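Local coordinates for alginate lyase, family PL7 (Zobellia galactanivorans, PDB 4BE3), which is an exolytic alginate lyase of polysaccharide lyase family 7, which probably cleaves the mannuronate-containing chains of alginate, at residues E195-L200 with F212-L217. Residues are numbered along the deposited sequence; the frame is centred on the assembly and turned at random.
Sequences EGIMYL and FTKNLL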
loop_
_atom_site.group_PDB
_atom_site.type_symbol
_atom_site.label_atom_id
_atom_site.label_comp_id
_atom_site.label_asym_id
_atom_site.label_seq_id
_atom_site.Cartn_x
_atom_site.Cartn_y
_atom_site.Cartn_z
ATOM N N GLU A 195 -5.700 8.529 -5.207
ATOM C CA GLU A 195 -6.855 8.062 -5.848
ATOM C C GLU A 195 -6.687 7.952 -7.389
ATOM O O GLU A 195 -7.577 8.304 -8.150
ATOM C CB GLU A 195 -8.042 8.988 -5.509
ATOM C CG GLU A 195 -8.265 8.826 -4.005
ATOM C CD GLU A 195 -9.574 9.521 -3.534
ATOM O OE1 GLU A 195 -10.159 10.399 -4.231
ATOM O OE2 GLU A 195 -9.967 9.213 -2.423
ATOM N N GLY A 196 -5.544 7.476 -7.790
ATOM C CA GLY A 196 -5.360 7.141 -9.186
ATOM C C GLY A 196 -4.888 8.347 -10.025
ATOM O O GLY A 196 -4.719 8.170 -11.240
ATOM N N ILE A 197 -4.777 9.511 -9.407
ATOM C CA ILE A 197 -4.349 10.727 -10.157
ATOM C C ILE A 197 -2.948 11.113 -9.690
ATOM O O ILE A 197 -2.659 11.214 -8.519
ATOM C CB ILE A 197 -5.362 11.884 -10.023
ATOM C CG1 ILE A 197 -6.808 11.418 -10.574
ATOM C CG2 ILE A 197 -4.807 13.087 -10.778
ATOM C CD1 ILE A 197 -7.788 12.550 -10.379
ATOM N N MET A 198 -2.006 11.305 -10.644
ATOM C CA MET A 198 -0.632 11.558 -10.326
ATOM C C MET A 198 -0.458 13.097 -10.378
ATOM O O MET A 198 -0.684 13.701 -11.444
ATOM C CB MET A 198 0.273 10.900 -11.460
ATOM C CG MET A 198 1.760 11.278 -11.203
ATOM S SD MET A 198 2.760 10.136 -12.253
ATOM C CE MET A 198 2.340 10.702 -13.989
ATOM N N TYR A 199 -0.084 13.701 -9.259
ATOM C CA TYR A 199 0.155 15.104 -9.139
ATOM C C TYR A 199 1.679 15.257 -8.961
ATOM O O TYR A 199 2.321 14.739 -7.971
ATOM C CB TYR A 199 -0.508 15.631 -7.835
ATOM C CG TYR A 199 -1.991 15.456 -7.871
ATOM C CD1 TYR A 199 -2.799 16.372 -8.565
ATOM C CD2 TYR A 199 -2.578 14.365 -7.243
ATOM C CE1 TYR A 199 -4.228 16.234 -8.637
ATOM C CE2 TYR A 199 -4.007 14.185 -7.281
ATOM C CZ TYR A 199 -4.791 15.138 -7.979
ATOM O OH TYR A 199 -6.117 14.953 -8.051
ATOM N N LEU A 200 2.357 15.983 -9.890
ATOM C CA LEU A 200 3.779 16.181 -9.811
ATOM C C LEU A 200 4.115 17.584 -9.407
ATOM O O LEU A 200 3.373 18.524 -9.798
ATOM C CB LEU A 200 4.402 15.919 -11.257
ATOM C CG LEU A 200 3.970 14.590 -11.828
ATOM C CD1 LEU A 200 4.684 14.571 -13.300
ATOM C CD2 LEU A 200 4.566 13.448 -10.980
ATOM N N PHE A 212 2.126 19.326 -12.396
ATOM C CA PHE A 212 1.403 18.676 -13.495
ATOM C C PHE A 212 0.338 17.747 -12.835
ATOM O O PHE A 212 0.601 17.223 -11.746
ATOM C CB PHE A 212 2.290 17.732 -14.320
ATOM C CG PHE A 212 3.425 18.486 -14.996
ATOM C CD1 PHE A 212 3.218 19.075 -16.235
ATOM C CD2 PHE A 212 4.612 18.674 -14.333
ATOM C CE1 PHE A 212 4.281 19.832 -16.840
ATOM C CE2 PHE A 212 5.699 19.451 -14.923
ATOM C CZ PHE A 212 5.467 19.990 -16.225
ATOM N N THR A 213 -0.693 17.432 -13.582
ATOM C CA THR A 213 -1.731 16.438 -13.098
ATOM C C THR A 213 -1.892 15.463 -14.177
ATOM O O THR A 213 -2.153 15.844 -15.372
ATOM C CB THR A 213 -3.054 17.131 -12.802
ATOM O OG1 THR A 213 -2.834 18.088 -11.794
ATOM C CG2 THR A 213 -4.156 16.121 -12.383
ATOM N N LYS A 214 -1.800 14.175 -13.911
ATOM C CA LYS A 214 -2.035 13.169 -14.980
ATOM C C LYS A 214 -2.880 12.020 -14.387
ATOM O O LYS A 214 -2.436 11.369 -13.432
ATOM C CB LYS A 214 -0.661 12.638 -15.425
ATOM C CG LYS A 214 -0.707 11.472 -16.436
ATOM C CD LYS A 214 -1.251 11.877 -17.782
ATOM C CE LYS A 214 -1.302 10.684 -18.790
ATOM N NZ LYS A 214 -1.990 11.090 -20.091
ATOM N N ASN A 215 -4.083 11.780 -14.955
ATOM C CA ASN A 215 -4.936 10.719 -14.428
ATOM C C ASN A 215 -4.382 9.384 -14.883
ATOM O O ASN A 215 -4.201 9.158 -16.073
ATOM C CB ASN A 215 -6.287 10.954 -15.048
ATOM C CG ASN A 215 -7.331 10.057 -14.432
ATOM O OD1 ASN A 215 -7.074 8.926 -14.075
ATOM N ND2 ASN A 215 -8.548 10.575 -14.353
ATOM N N LEU A 216 -4.063 8.481 -13.952
ATOM C CA LEU A 216 -3.546 7.163 -14.369
ATOM C C LEU A 216 -4.626 6.059 -14.531
ATOM O O LEU A 216 -4.277 4.930 -14.918
ATOM C CB LEU A 216 -2.600 6.674 -13.303
ATOM C CG LEU A 216 -1.406 7.624 -12.944
ATOM C CD1 LEU A 216 -0.475 6.922 -11.914
ATOM C CD2 LEU A 216 -0.610 7.822 -14.350
ATOM N N LEU A 217 -5.909 6.492 -14.363
ATOM C CA LEU A 217 -7.033 5.560 -14.467
ATOM C C LEU A 217 -7.821 5.695 -15.745
ATOM O O LEU A 217 -8.668 4.834 -15.995
ATOM C CB LEU A 217 -8.041 5.811 -13.305
ATOM C CG LEU A 217 -7.471 5.808 -11.857
ATOM C CD1 LEU A 217 -8.628 5.958 -10.810
ATOM C CD2 LEU A 217 -6.687 4.533 -11.561
#
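Glu195 and Gly196 turn the chain into the strand, and Leu217 packs on both: its CD1 touches Glu195 O, and its CG lies 3.7 Å from the bare CA of Gly196. Gly196 O accepts the backbone N-H of Leu216 (2.8 Å). Asn215 OD1 accepts from Leu217 N at 2.7 Å, an Asx turn that fixes the bend carrying Leu217 over the glycine. Shortening Leu217 to an alanine removes CG and both methyls, which would probably leave Gly196 CA and Glu195 O without this apolar cover. Ile197 holds CG2 anti to its backbone N, pressing it tightly on Thr213 CG2 (3.5 Å); the same methyl sits over the rim of one face of the Tyr199 ring. On the other side of the sheet, Met198 bends at chi3 (68°), bringing CE 3.8 Å from Lys214 CB, while its CB meets Leu216 CG. Met198 N and O hydrogen-bond Lys214 O and N. Tyr199 lies alongside Thr213, CE1 3.7 Å from Thr213 CG2. Leu200 bonds both ways with the Phe212 backbone, and its CB reaches the ring edge. Trp138 meets Met198, Leu200 and Phe212, and Lys214 makes a cation-pi contact with Tyr140. Five backbone hydrogen bonds thus tie this antiparallel hairpin, with 210-215 outermost within the chain, and apolar and aromatic groups join one sheet of the jelly-roll sandwich to the other.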